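Local structure of dihydropyrimidinase (Brevibacillus agri, 3SFW) at residues 59-64 with 72-77; 81-86 with 408-413; 89-94 with 106-111; 110-113 with 119-122; 342-347 with 414-419. The protein probably catalyses the zinc-dependent hydrolytic ring opening of dihydropyrimidines. All coordinates share one frame; numbering follows the deposited sequence.

How the contacts relate
Contacts 1, 3, 4 and 5 are largely buried, whereas contact 2 pairs two partly exposed rings near the surface. Contacts 3 and 4 share helix 101-112 and set it against neighbouring strands 86-93 and 119-124, their centres about 5 Å apart; contacts 1 and 2 both use helix 74-83. Contact 1 holds a zinc-binding histidine and joins contact 3 through Asp-91, which accepts from Thr-59 and Leu-61. The chemistry changes with place: a backbone bond and leucine-on-ring packing just after a metal ligand in contact 1, a tryptophan gripped by strand atoms in contact 3, methyl-on-ring packing in contact 4, ring stacking in contact 2 and an amide-carboxylate bond in contact 5, both where 408-419 meets the barrel.

Contact 1: 59-64 with 72-77; sequences THLDMP and DNFFTG. With ZN (zinc ion), chain F.
Asp-62 and Asn-73 bring their CA atoms to 4.4 Å, and here the loop 59-64 is tied to 72-77 by a single backbone hydrogen bond, from Asp-62 N to Asp-72 O at 2.9 Å. The N-H...O angle of 160°, with the donor in the carbonyl plane, marks it as well formed. Asn-73 stands at the N-cap of helix 74-83, whose first turn is closed by Gly-77 N bonding to Asn-73 O. The His-X-His metal motif of the amidohydrolase TIM barrel spans the end of strand 49-59 and the start of this loop: His-60 NE2 binds a zinc ion at 2.1 Å, with His-58, Asp-315 and the carboxylated Lys-150 completing that site. Next to this ligand, Leu-61 packs against the helix start. Its CB sits over one face of the Phe-74 ring, 4.0 Å from the centroid and 21° off the normal, a CH-pi contact. Its chi1 of -54°, with CG anti to the carbonyl carbon, turns CG toward the helix start. The two methyls then diverge, Leu-61 CD1 lying 3.8 Å from Asn-73 O and CD2 meeting Gly-77 CA at 3.9 Å. Asp-72 is held by several partners. Thr-76 OG1 donates to its OD1 over 2.6 Å, arriving on the anti side of the carboxylate, and Asn-412 N shares that oxygen, while OD2 accepts from His-316. Asp-62 OD2 forms a salt bridge with Lys-111.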
# COMPACT_ATOMS: atom_id res chain seq x y z
N THR A 59 -24.72 -21.78 1.33
CA THR A 59 -24.99 -23.23 1.43
C THR A 59 -25.20 -23.85 0.05
O THR A 59 -25.53 -23.16 -0.91
CB THR A 59 -26.21 -23.54 2.33
OG1 THR A 59 -27.42 -23.04 1.73
CG2 THR A 59 -26.05 -22.81 3.72
N HIS A 60 -24.96 -25.16 -0.03
CA HIS A 60 -25.10 -25.92 -1.27
C HIS A 60 -25.83 -27.24 -0.96
O HIS A 60 -25.21 -28.33 -0.97
CB HIS A 60 -23.72 -26.23 -1.87
CG HIS A 60 -22.94 -25.00 -2.23
ND1 HIS A 60 -23.21 -24.26 -3.36
CD2 HIS A 60 -21.93 -24.37 -1.58
CE1 HIS A 60 -22.35 -23.25 -3.43
NE2 HIS A 60 -21.59 -23.27 -2.34
N LEU A 61 -27.11 -27.14 -0.60
CA LEU A 61 -27.85 -28.36 -0.24
C LEU A 61 -28.37 -29.06 -1.52
O LEU A 61 -28.86 -28.40 -2.46
CB LEU A 61 -29.05 -27.98 0.64
CG LEU A 61 -28.69 -27.16 1.89
CD1 LEU A 61 -29.95 -26.99 2.78
CD2 LEU A 61 -27.59 -27.91 2.71
N ASP A 62 -28.32 -30.40 -1.53
CA ASP A 62 -28.77 -31.19 -2.67
C ASP A 62 -28.18 -30.69 -3.98
O ASP A 62 -28.89 -30.53 -4.99
CB ASP A 62 -30.30 -31.18 -2.76
CG ASP A 62 -30.86 -32.38 -3.54
OD1 ASP A 62 -30.33 -33.51 -3.41
OD2 ASP A 62 -31.84 -32.17 -4.29
N MET A 63 -26.89 -30.38 -3.95
CA MET A 63 -26.25 -29.75 -5.09
C MET A 63 -25.57 -30.83 -5.96
O MET A 63 -24.74 -31.59 -5.48
CB MET A 63 -25.15 -28.81 -4.58
CG MET A 63 -24.36 -28.11 -5.74
SD MET A 63 -22.71 -27.67 -5.13
CE MET A 63 -22.05 -26.69 -6.42
N PRO A 64 -25.84 -30.82 -7.26
CA PRO A 64 -25.06 -31.70 -8.15
C PRO A 64 -23.66 -31.12 -8.42
O PRO A 64 -23.55 -30.00 -8.92
CB PRO A 64 -25.88 -31.70 -9.46
CG PRO A 64 -26.58 -30.33 -9.46
CD PRO A 64 -26.80 -29.96 -7.99
N ASP A 72 -26.21 -33.66 2.18
CA ASP A 72 -27.40 -33.11 2.85
C ASP A 72 -28.35 -32.59 1.81
O ASP A 72 -27.93 -31.87 0.91
CB ASP A 72 -27.01 -31.92 3.77
CG ASP A 72 -26.61 -32.36 5.18
OD1 ASP A 72 -27.26 -33.25 5.77
OD2 ASP A 72 -25.68 -31.73 5.71
N ASN A 73 -29.64 -32.90 1.96
CA ASN A 73 -30.66 -32.24 1.15
C ASN A 73 -31.29 -31.11 1.95
O ASN A 73 -30.73 -30.69 2.97
CB ASN A 73 -31.71 -33.26 0.66
CG ASN A 73 -32.47 -33.97 1.80
OD1 ASN A 73 -33.21 -34.97 1.57
ND2 ASN A 73 -32.31 -33.50 3.00
N PHE A 74 -32.38 -30.53 1.45
CA PHE A 74 -32.95 -29.38 2.17
C PHE A 74 -33.51 -29.75 3.51
O PHE A 74 -33.46 -28.95 4.42
CB PHE A 74 -33.98 -28.61 1.33
CG PHE A 74 -33.35 -27.56 0.48
CD1 PHE A 74 -32.66 -27.91 -0.68
CD2 PHE A 74 -33.39 -26.21 0.88
CE1 PHE A 74 -32.00 -26.96 -1.49
CE2 PHE A 74 -32.67 -25.23 0.13
CZ PHE A 74 -32.01 -25.59 -1.07
N PHE A 75 -33.97 -31.00 3.68
CA PHE A 75 -34.44 -31.43 5.00
C PHE A 75 -33.24 -31.58 5.98
O PHE A 75 -33.23 -30.97 7.04
CB PHE A 75 -35.23 -32.76 4.91
CG PHE A 75 -35.71 -33.27 6.23
CD1 PHE A 75 -35.20 -34.47 6.73
CD2 PHE A 75 -36.55 -32.50 7.03
CE1 PHE A 75 -35.59 -34.95 7.99
CE2 PHE A 75 -36.97 -32.98 8.30
CZ PHE A 75 -36.46 -34.21 8.78
N THR A 76 -32.32 -32.48 5.68
CA THR A 76 -31.24 -32.77 6.65
C THR A 76 -30.33 -31.55 6.84
O THR A 76 -29.82 -31.32 7.95
CB THR A 76 -30.39 -34.02 6.32
OG1 THR A 76 -29.68 -33.83 5.10
CG2 THR A 76 -31.32 -35.34 6.21
N GLY A 77 -30.09 -30.82 5.75
CA GLY A 77 -29.18 -29.67 5.84
C GLY A 77 -29.78 -28.55 6.69
O GLY A 77 -29.06 -27.91 7.49
ZN ZN F . -19.72 -22.28 -2.29

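Contact 2: 81-86 with 408-413; sequences AAFGGT and THHMNV
Phe-83 lays its ring face-to-face on the imidazole of His-410, the planes inclined by only 4° and the centroids 3.5 Å apart. Since that separation nearly equals the height of the atoms above the opposing plane, the rings overlap with little lateral offset. Phe-83 CE1 makes the closest approach, 3.4 Å from His-410 CD2. On the far side of the overlap Phe-83 CE2 lies 3.6 Å from His-410 NE2, and at the root of the ring Phe-83 CG is likewise 3.6 Å from His-410 ND1. The rings overlap even though the two side chains cross at about a right angle. For His-410 this follows from a CG placed anti to the carbonyl carbon (chi1 -55°), which leads the ring toward the helix. Phe-83 ends helix 74-83, which is terminated by a Schellman motif: Gly-85 has positive phi, Thr-86 N bonds back to Ala-81 O and Gly-85 N to Ala-82 O. The partner loop, between strands 393-403 and 422-432, is braced by His-409 NE2 donating to Val-413 O over 3.1 Å, and Glu-343 OE1 takes the amide of His-410. No hydrogen bond crosses between the two segments; dispersion and the electrostatics of the stacked rings probably carry the contact, and a protonated imidazole would probably add some attraction between its charge and the phenyl face.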
# COMPACT_ATOMS: atom_id res chain seq x y z
N ALA A 81 -28.47 -27.19 10.31
CA ALA A 81 -28.28 -25.75 10.53
C ALA A 81 -28.98 -25.34 11.82
O ALA A 81 -28.39 -24.64 12.66
CB ALA A 81 -28.86 -24.94 9.35
N ALA A 82 -30.22 -25.78 11.99
CA ALA A 82 -30.99 -25.38 13.18
C ALA A 82 -30.33 -25.93 14.46
O ALA A 82 -30.19 -25.21 15.46
CB ALA A 82 -32.46 -25.89 13.09
N PHE A 83 -29.88 -27.19 14.44
CA PHE A 83 -29.20 -27.68 15.64
C PHE A 83 -27.96 -26.82 15.95
O PHE A 83 -27.46 -26.87 17.07
CB PHE A 83 -28.80 -29.14 15.48
CG PHE A 83 -29.89 -30.10 15.89
CD1 PHE A 83 -30.63 -30.78 14.91
CD2 PHE A 83 -30.16 -30.35 17.25
CE1 PHE A 83 -31.60 -31.73 15.28
CE2 PHE A 83 -31.18 -31.24 17.64
CZ PHE A 83 -31.87 -31.96 16.66
N GLY A 84 -27.37 -26.24 14.88
CA GLY A 84 -26.16 -25.43 14.97
C GLY A 84 -26.41 -23.94 15.24
O GLY A 84 -25.47 -23.16 15.28
N GLY A 85 -27.67 -23.60 15.47
CA GLY A 85 -28.06 -22.20 15.85
C GLY A 85 -28.28 -21.29 14.67
O GLY A 85 -28.31 -20.06 14.83
N THR A 86 -28.54 -21.88 13.49
CA THR A 86 -28.78 -21.09 12.27
C THR A 86 -30.25 -21.27 11.88
O THR A 86 -30.74 -22.40 11.75
CB THR A 86 -27.82 -21.54 11.14
OG1 THR A 86 -26.50 -21.08 11.45
CG2 THR A 86 -28.23 -20.97 9.76
N THR A 408 -22.14 -36.96 17.31
CA THR A 408 -23.21 -36.18 17.91
C THR A 408 -23.73 -35.10 16.97
O THR A 408 -24.69 -34.40 17.31
CB THR A 408 -22.77 -35.49 19.22
OG1 THR A 408 -21.53 -34.81 19.00
CG2 THR A 408 -22.58 -36.55 20.33
N HIS A 409 -23.16 -35.00 15.76
CA HIS A 409 -23.66 -34.00 14.78
C HIS A 409 -24.95 -34.47 14.06
O HIS A 409 -25.40 -35.62 14.24
CB HIS A 409 -22.55 -33.44 13.84
CG HIS A 409 -22.14 -34.34 12.69
ND1 HIS A 409 -20.95 -34.15 12.01
CD2 HIS A 409 -22.81 -35.30 12.01
CE1 HIS A 409 -20.88 -34.98 10.98
NE2 HIS A 409 -22.01 -35.68 10.95
N HIS A 410 -25.56 -33.58 13.31
CA HIS A 410 -26.84 -33.90 12.64
C HIS A 410 -26.76 -33.78 11.12
O HIS A 410 -27.77 -34.04 10.42
CB HIS A 410 -27.95 -33.01 13.21
CG HIS A 410 -28.08 -33.12 14.70
ND1 HIS A 410 -27.23 -32.44 15.56
CD2 HIS A 410 -28.93 -33.84 15.49
CE1 HIS A 410 -27.56 -32.73 16.81
NE2 HIS A 410 -28.55 -33.61 16.80
N MET A 411 -25.59 -33.37 10.60
CA MET A 411 -25.39 -33.34 9.14
C MET A 411 -25.38 -34.78 8.59
O MET A 411 -24.90 -35.70 9.28
CB MET A 411 -24.08 -32.63 8.80
CG MET A 411 -24.09 -31.16 9.25
SD MET A 411 -22.48 -30.40 9.07
CE MET A 411 -21.56 -31.30 10.40
N ASN A 412 -26.02 -34.98 7.44
CA ASN A 412 -26.10 -36.34 6.89
C ASN A 412 -24.79 -36.66 6.16
O ASN A 412 -24.77 -36.77 4.93
CB ASN A 412 -27.33 -36.50 5.98
CG ASN A 412 -27.59 -37.97 5.62
OD1 ASN A 412 -27.04 -38.88 6.26
ND2 ASN A 412 -28.31 -38.19 4.52
N VAL A 413 -23.70 -36.86 6.92
CA VAL A 413 -22.37 -37.08 6.35
C VAL A 413 -21.56 -37.86 7.38
O VAL A 413 -21.80 -37.73 8.57
CB VAL A 413 -21.62 -35.74 6.07
CG1 VAL A 413 -20.47 -35.93 5.07
CG2 VAL A 413 -22.60 -34.71 5.54

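Contact 3: 89-94 with 106-111; sequences IVDFCL and ATWHEK
Trp-108, on helix 101-112, lies against Asp-91 and Cys-93 of the preceding strand and Leu-94 just after it, within the beta-alpha-beta unit of strand 86-93, helix 101-112 and strand 119-124 of the TIM barrel. The short axes run 9.2 Å apart at closest, with 136° between their directions and the indole in the interval. Its CB starts beside Cys-93 SG at 3.9 Å, and CG follows at 3.7 Å from Cys-93 CB. Beyond this, Cys-93 CA sits almost on the normal of the five-membered ring, 3.5 Å from its centroid, a CH-pi contact that presses the strand backbone on one face. NE1 leaves at the edge and donates to Asp-91 OD1 over 3.0 Å with an N-H...O angle of 150°, the oxygen lying in the indole plane. Asp-91 reaches it because its CG is anti to the backbone N (chi1 -165°), and the carboxylate is fixed from its other oxygen: OD2 accepts from Thr-59 OG1 and Leu-61 N, linking the tryptophan to the loop of zinc-binding His-60. The bond helps to fix the indole's rotation, while the face contacts set its height above the strand. On the opposite face Lys-111 CE lies 3.4 Å above the plane, so the ring lies between the strand backbone and the Lys-111 side chain. At the far end, Trp-108 CH2 comes 3.5 Å from Leu-94 N and 3.8 Å from Leu-94 CB.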
# COMPACT_ATOMS: atom_id res chain seq x y z
N ILE A 89 -31.10 -19.78 5.77
CA ILE A 89 -29.99 -20.01 4.87
C ILE A 89 -30.25 -19.33 3.54
O ILE A 89 -31.41 -19.02 3.20
CB ILE A 89 -29.77 -21.55 4.55
CG1 ILE A 89 -31.02 -22.16 3.89
CG2 ILE A 89 -29.42 -22.33 5.84
CD1 ILE A 89 -30.75 -23.56 3.35
N VAL A 90 -29.17 -19.10 2.78
CA VAL A 90 -29.34 -18.62 1.43
C VAL A 90 -28.48 -19.51 0.57
O VAL A 90 -27.23 -19.57 0.75
CB VAL A 90 -28.96 -17.12 1.25
CG1 VAL A 90 -29.52 -16.62 -0.11
CG2 VAL A 90 -29.56 -16.26 2.43
N ASP A 91 -29.16 -20.30 -0.26
CA ASP A 91 -28.52 -21.39 -1.00
C ASP A 91 -28.27 -20.99 -2.47
O ASP A 91 -29.05 -20.24 -3.05
CB ASP A 91 -29.49 -22.60 -0.95
CG ASP A 91 -28.82 -23.90 -1.34
OD1 ASP A 91 -28.85 -24.22 -2.54
OD2 ASP A 91 -28.26 -24.57 -0.42
N PHE A 92 -27.20 -21.51 -3.06
CA PHE A 92 -26.90 -21.22 -4.47
C PHE A 92 -27.68 -22.07 -5.49
O PHE A 92 -27.35 -23.25 -5.74
CB PHE A 92 -25.37 -21.35 -4.70
CG PHE A 92 -24.59 -20.26 -4.04
CD1 PHE A 92 -24.02 -20.44 -2.78
CD2 PHE A 92 -24.41 -19.06 -4.68
CE1 PHE A 92 -23.31 -19.44 -2.17
CE2 PHE A 92 -23.71 -18.02 -4.06
CZ PHE A 92 -23.18 -18.22 -2.78
N CYS A 93 -28.58 -21.39 -6.20
CA CYS A 93 -29.28 -22.00 -7.34
C CYS A 93 -28.37 -21.98 -8.58
O CYS A 93 -27.97 -20.89 -9.09
CB CYS A 93 -30.56 -21.20 -7.59
SG CYS A 93 -31.42 -21.72 -9.10
N LEU A 94 -27.98 -23.16 -9.04
CA LEU A 94 -27.05 -23.25 -10.16
C LEU A 94 -27.80 -23.21 -11.48
O LEU A 94 -28.93 -23.68 -11.57
CB LEU A 94 -26.26 -24.54 -10.08
CG LEU A 94 -25.56 -24.77 -8.76
CD1 LEU A 94 -24.74 -26.09 -8.89
CD2 LEU A 94 -24.62 -23.57 -8.39
N ALA A 106 -37.08 -22.68 -10.63
CA ALA A 106 -38.16 -23.64 -10.32
C ALA A 106 -37.62 -24.97 -9.77
O ALA A 106 -38.19 -25.55 -8.80
CB ALA A 106 -39.03 -23.88 -11.60
N THR A 107 -36.51 -25.41 -10.34
CA THR A 107 -35.83 -26.62 -9.86
C THR A 107 -35.39 -26.51 -8.40
O THR A 107 -35.63 -27.43 -7.58
CB THR A 107 -34.64 -26.94 -10.75
OG1 THR A 107 -35.13 -27.24 -12.05
CG2 THR A 107 -33.87 -28.17 -10.19
N TRP A 108 -34.82 -25.36 -8.06
CA TRP A 108 -34.45 -25.11 -6.66
C TRP A 108 -35.63 -24.99 -5.68
O TRP A 108 -35.55 -25.49 -4.57
CB TRP A 108 -33.47 -23.91 -6.54
CG TRP A 108 -32.07 -24.32 -6.27
CD1 TRP A 108 -31.41 -24.18 -5.06
CD2 TRP A 108 -31.18 -25.05 -7.13
NE1 TRP A 108 -30.18 -24.80 -5.13
CE2 TRP A 108 -29.99 -25.31 -6.38
CE3 TRP A 108 -31.28 -25.53 -8.46
CZ2 TRP A 108 -28.92 -26.05 -6.91
CZ3 TRP A 108 -30.17 -26.22 -9.01
CH2 TRP A 108 -29.00 -26.45 -8.24
N HIS A 109 -36.74 -24.35 -6.09
CA HIS A 109 -37.92 -24.34 -5.23
C HIS A 109 -38.39 -25.78 -4.98
O HIS A 109 -38.79 -26.12 -3.86
CB HIS A 109 -39.03 -23.51 -5.87
CG HIS A 109 -38.92 -22.04 -5.60
ND1 HIS A 109 -39.17 -21.49 -4.36
CD2 HIS A 109 -38.45 -21.03 -6.38
CE1 HIS A 109 -38.99 -20.18 -4.43
NE2 HIS A 109 -38.53 -19.88 -5.64
N GLU A 110 -38.28 -26.63 -6.00
CA GLU A 110 -38.75 -28.02 -5.85
C GLU A 110 -37.80 -28.84 -4.93
O GLU A 110 -38.27 -29.60 -4.10
CB GLU A 110 -38.97 -28.69 -7.22
CG GLU A 110 -39.43 -30.17 -7.19
CD GLU A 110 -40.77 -30.40 -6.48
OE1 GLU A 110 -41.05 -31.56 -6.09
OE2 GLU A 110 -41.55 -29.43 -6.31
N LYS A 111 -36.51 -28.47 -4.88
CA LYS A 111 -35.60 -29.08 -3.89
C LYS A 111 -36.03 -28.74 -2.46
O LYS A 111 -35.87 -29.55 -1.55
CB LYS A 111 -34.13 -28.62 -4.09
CG LYS A 111 -33.48 -29.04 -5.35
CD LYS A 111 -32.02 -28.46 -5.39
CE LYS A 111 -31.33 -28.81 -6.69
NZ LYS A 111 -31.13 -30.31 -6.81

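Contact 4: 110-113 with 119-122; sequences EKAR and DYGF
Ala-112 turns its methyl onto the face of Tyr-120 and against the rim of Phe-122, setting the last turn of helix 101-112 against strand 119-124 in a beta-alpha-beta unit of the TIM barrel. The two rings present themselves differently. For Tyr-120 the approach is over the face: Ala-112 CB is 3.8 Å from the ring centroid and 26° off the normal, a CH-pi contact displaced toward the phenolic end. The separate distances show the shift, for Ala-112 CB is 3.5 Å from Tyr-120 CE2 and 3.6 Å from CZ, while CE1 is farther at 4.2 Å. Phe-122 instead meets the same methyl at its edge, near the ring plane, with its CZ 4.3 Å from Ala-112 CB. Tyr-120 reaches this place because its CG stands between the backbone N and the carbonyl carbon (chi1 54°), which carries the ring toward the helix end. There the hydroxyl passes close to the chain as it leaves the helix, Tyr-120 OH being 4.3 Å from Arg-113 CA. Phe-74 touches both Ala-112 and Phe-122 from helix 74-83, and Trp-108 makes an edge-to-face pair with Phe-122, so the methyl is part of a wider apolar layer between helices and sheet. Just past the helix end, exposed Arg-113 reaches back, its NH1 making a salt bridge with Glu-110 OE2 at 3.2 Å, the oxygen lying in the guanidinium plane.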
# COMPACT_ATOMS: atom_id res chain seq x y z
N GLU A 110 -38.28 -26.63 -6.00
CA GLU A 110 -38.75 -28.02 -5.85
C GLU A 110 -37.80 -28.84 -4.93
O GLU A 110 -38.27 -29.60 -4.10
CB GLU A 110 -38.97 -28.69 -7.22
CG GLU A 110 -39.43 -30.17 -7.19
CD GLU A 110 -40.77 -30.40 -6.48
OE1 GLU A 110 -41.05 -31.56 -6.09
OE2 GLU A 110 -41.55 -29.43 -6.31
N LYS A 111 -36.51 -28.47 -4.88
CA LYS A 111 -35.60 -29.08 -3.89
C LYS A 111 -36.03 -28.74 -2.46
O LYS A 111 -35.87 -29.55 -1.55
CB LYS A 111 -34.13 -28.62 -4.09
CG LYS A 111 -33.48 -29.04 -5.35
CD LYS A 111 -32.02 -28.46 -5.39
CE LYS A 111 -31.33 -28.81 -6.69
NZ LYS A 111 -31.13 -30.31 -6.81
N ALA A 112 -36.49 -27.51 -2.24
CA ALA A 112 -36.76 -27.06 -0.89
C ALA A 112 -38.21 -27.27 -0.41
O ALA A 112 -38.46 -27.44 0.79
CB ALA A 112 -36.36 -25.59 -0.75
N ARG A 113 -39.16 -27.31 -1.34
CA ARG A 113 -40.57 -27.16 -0.94
C ARG A 113 -41.01 -28.42 -0.17
O ARG A 113 -40.70 -29.54 -0.56
CB ARG A 113 -41.42 -26.92 -2.19
CG ARG A 113 -42.95 -27.12 -2.02
CD ARG A 113 -43.64 -26.98 -3.39
NE ARG A 113 -43.46 -25.64 -3.98
CZ ARG A 113 -42.74 -25.36 -5.07
NH1 ARG A 113 -42.09 -26.31 -5.75
NH2 ARG A 113 -42.67 -24.09 -5.49
N ASP A 119 -36.14 -21.21 7.42
CA ASP A 119 -36.40 -20.39 6.26
C ASP A 119 -35.20 -20.32 5.32
O ASP A 119 -34.06 -20.53 5.75
CB ASP A 119 -36.81 -18.98 6.68
CG ASP A 119 -38.20 -18.96 7.27
OD1 ASP A 119 -38.80 -20.07 7.38
OD2 ASP A 119 -38.71 -17.87 7.64
N TYR A 120 -35.45 -20.02 4.04
CA TYR A 120 -34.38 -20.10 3.03
C TYR A 120 -34.61 -19.06 1.95
O TYR A 120 -35.76 -18.84 1.50
CB TYR A 120 -34.29 -21.50 2.39
CG TYR A 120 -35.61 -22.00 1.80
CD1 TYR A 120 -36.60 -22.59 2.63
CD2 TYR A 120 -35.86 -21.89 0.41
CE1 TYR A 120 -37.87 -22.95 2.10
CE2 TYR A 120 -37.10 -22.26 -0.12
CZ TYR A 120 -38.08 -22.83 0.72
OH TYR A 120 -39.30 -23.18 0.16
N GLY A 121 -33.50 -18.54 1.42
CA GLY A 121 -33.58 -17.80 0.20
C GLY A 121 -32.68 -18.47 -0.80
O GLY A 121 -31.99 -19.48 -0.47
N PHE A 122 -32.67 -17.94 -2.03
CA PHE A 122 -31.73 -18.39 -3.04
C PHE A 122 -30.88 -17.24 -3.56
O PHE A 122 -31.40 -16.15 -3.84
CB PHE A 122 -32.47 -19.02 -4.25
CG PHE A 122 -33.29 -20.24 -3.90
CD1 PHE A 122 -32.79 -21.23 -3.03
CD2 PHE A 122 -34.56 -20.40 -4.45
CE1 PHE A 122 -33.56 -22.28 -2.65
CE2 PHE A 122 -35.36 -21.48 -4.06
CZ PHE A 122 -34.86 -22.43 -3.20

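Contact 5: 342-347 with 414-419; sequences IEDRMT and DYNPFE
Asn-416 extends its side chain with CG anti to the backbone N (chi1 -171°), while Asp-344 sets CG anti to its carbonyl carbon (chi1 -61°), and from opposite directions the two polar groups meet. Asn-416 ND2 donates to Asp-344 OD2 over 3.1 Å. The bond is nearly straight, with an N-H...O angle of 172°, and the oxygen lies in the amide plane, although the carboxylate plane is turned by about half a right angle from it. His-409 ND1 is a second partner of Asn-416 ND2, so both neighbours fix the amide's rotation. Its other end is held as well: Asn-416 OD1 accepts from Phe-418 N at 2.8 Å, in the carbonyl plane. Beside this, the Phe-418 ring offers its edge, CD2 lying 3.9 Å from Asp-344 OD2 and 4.1 Å from Asp-344 CB, while Pro-417 CG rests over one ring face. The loop between strands 393-403 and 422-432 contributes 414-419, while 342-347 runs into helix 345-354. Glu-419 N returns to Asn-416 O over 3.0 Å, giving a type I beta turn. The amide whose ND2 ties the loop to Asp-344 is thus held by an Asx turn, Asn-416 to Phe-418, within that bend.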
# COMPACT_ATOMS: atom_id res chain seq x y z
N ILE A 342 -22.01 -26.58 7.99
CA ILE A 342 -23.20 -25.78 8.37
C ILE A 342 -23.48 -25.80 9.89
O ILE A 342 -23.91 -24.79 10.46
CB ILE A 342 -24.43 -26.17 7.55
CG1 ILE A 342 -25.45 -25.02 7.53
CG2 ILE A 342 -25.10 -27.50 8.10
CD1 ILE A 342 -26.60 -25.30 6.46
N GLU A 343 -23.24 -26.94 10.53
CA GLU A 343 -23.72 -27.11 11.87
C GLU A 343 -22.84 -26.41 12.92
O GLU A 343 -23.34 -25.91 13.93
CB GLU A 343 -23.81 -28.60 12.20
CG GLU A 343 -24.46 -28.85 13.57
CD GLU A 343 -24.93 -30.29 13.74
OE1 GLU A 343 -24.96 -31.05 12.74
OE2 GLU A 343 -25.28 -30.65 14.89
N ASP A 344 -21.56 -26.29 12.62
CA ASP A 344 -20.61 -25.81 13.65
C ASP A 344 -20.22 -24.35 13.51
O ASP A 344 -19.46 -23.80 14.37
CB ASP A 344 -19.41 -26.72 13.72
CG ASP A 344 -19.81 -28.12 14.10
OD1 ASP A 344 -20.55 -28.27 15.12
OD2 ASP A 344 -19.50 -29.04 13.32
N ARG A 345 -20.80 -23.69 12.50
CA ARG A 345 -20.40 -22.29 12.19
C ARG A 345 -20.57 -21.38 13.43
O ARG A 345 -19.62 -20.63 13.79
CB ARG A 345 -21.24 -21.71 11.02
CG ARG A 345 -20.93 -20.21 10.73
CD ARG A 345 -21.81 -19.67 9.57
NE ARG A 345 -23.21 -19.71 9.93
CZ ARG A 345 -24.01 -18.65 10.00
NH1 ARG A 345 -23.54 -17.43 9.71
NH2 ARG A 345 -25.29 -18.81 10.39
N MET A 346 -21.76 -21.36 14.03
CA MET A 346 -22.03 -20.42 15.14
C MET A 346 -21.11 -20.72 16.34
O MET A 346 -20.52 -19.79 16.94
CB MET A 346 -23.49 -20.51 15.59
CG MET A 346 -24.51 -20.04 14.54
SD MET A 346 -24.46 -18.26 14.30
CE MET A 346 -25.33 -17.69 15.72
N THR A 347 -21.06 -22.00 16.74
CA THR A 347 -20.28 -22.36 17.95
C THR A 347 -18.78 -22.11 17.80
O THR A 347 -18.14 -21.57 18.71
CB THR A 347 -20.50 -23.82 18.41
OG1 THR A 347 -21.87 -23.98 18.78
CG2 THR A 347 -19.64 -24.09 19.68
N ASP A 414 -20.63 -38.69 6.91
CA ASP A 414 -19.95 -39.65 7.80
C ASP A 414 -18.69 -39.14 8.47
O ASP A 414 -17.95 -39.94 9.06
CB ASP A 414 -19.60 -40.94 7.03
CG ASP A 414 -18.71 -40.69 5.84
OD1 ASP A 414 -18.21 -39.57 5.68
OD2 ASP A 414 -18.37 -41.65 5.10
N TYR A 415 -18.44 -37.84 8.43
CA TYR A 415 -17.31 -37.32 9.18
C TYR A 415 -17.57 -35.88 9.51
O TYR A 415 -18.47 -35.25 8.92
CB TYR A 415 -15.96 -37.46 8.41
CG TYR A 415 -15.75 -36.48 7.26
CD1 TYR A 415 -16.38 -36.68 6.04
CD2 TYR A 415 -15.01 -35.30 7.45
CE1 TYR A 415 -16.26 -35.77 5.00
CE2 TYR A 415 -14.82 -34.41 6.42
CZ TYR A 415 -15.45 -34.65 5.18
OH TYR A 415 -15.31 -33.74 4.16
N ASN A 416 -16.79 -35.37 10.45
CA ASN A 416 -16.83 -33.94 10.75
C ASN A 416 -15.40 -33.42 10.70
O ASN A 416 -14.51 -34.01 11.34
CB ASN A 416 -17.43 -33.76 12.13
CG ASN A 416 -17.72 -32.30 12.46
OD1 ASN A 416 -16.81 -31.48 12.48
ND2 ASN A 416 -19.00 -31.99 12.69
N PRO A 417 -15.15 -32.37 9.90
CA PRO A 417 -13.76 -31.91 9.76
C PRO A 417 -13.19 -31.28 11.02
O PRO A 417 -11.98 -31.13 11.13
CB PRO A 417 -13.84 -30.87 8.61
CG PRO A 417 -15.30 -30.33 8.73
CD PRO A 417 -16.13 -31.52 9.19
N PHE A 418 -14.07 -30.94 11.97
CA PHE A 418 -13.66 -30.47 13.26
C PHE A 418 -13.63 -31.56 14.35
O PHE A 418 -13.63 -31.26 15.53
CB PHE A 418 -14.58 -29.30 13.71
CG PHE A 418 -14.75 -28.25 12.65
CD1 PHE A 418 -13.67 -27.44 12.27
CD2 PHE A 418 -15.98 -28.12 11.94
CE1 PHE A 418 -13.81 -26.45 11.23
CE2 PHE A 418 -16.12 -27.15 10.91
CZ PHE A 418 -15.05 -26.32 10.56
N GLU A 419 -13.63 -32.82 13.93
CA GLU A 419 -13.59 -33.95 14.86
C GLU A 419 -12.59 -33.73 16.00
O GLU A 419 -11.40 -33.53 15.77
CB GLU A 419 -13.28 -35.23 14.10
CG GLU A 419 -13.47 -36.51 14.98
CD GLU A 419 -14.91 -36.76 15.33
OE1 GLU A 419 -15.78 -36.59 14.43
OE2 GLU A 419 -15.16 -37.23 16.48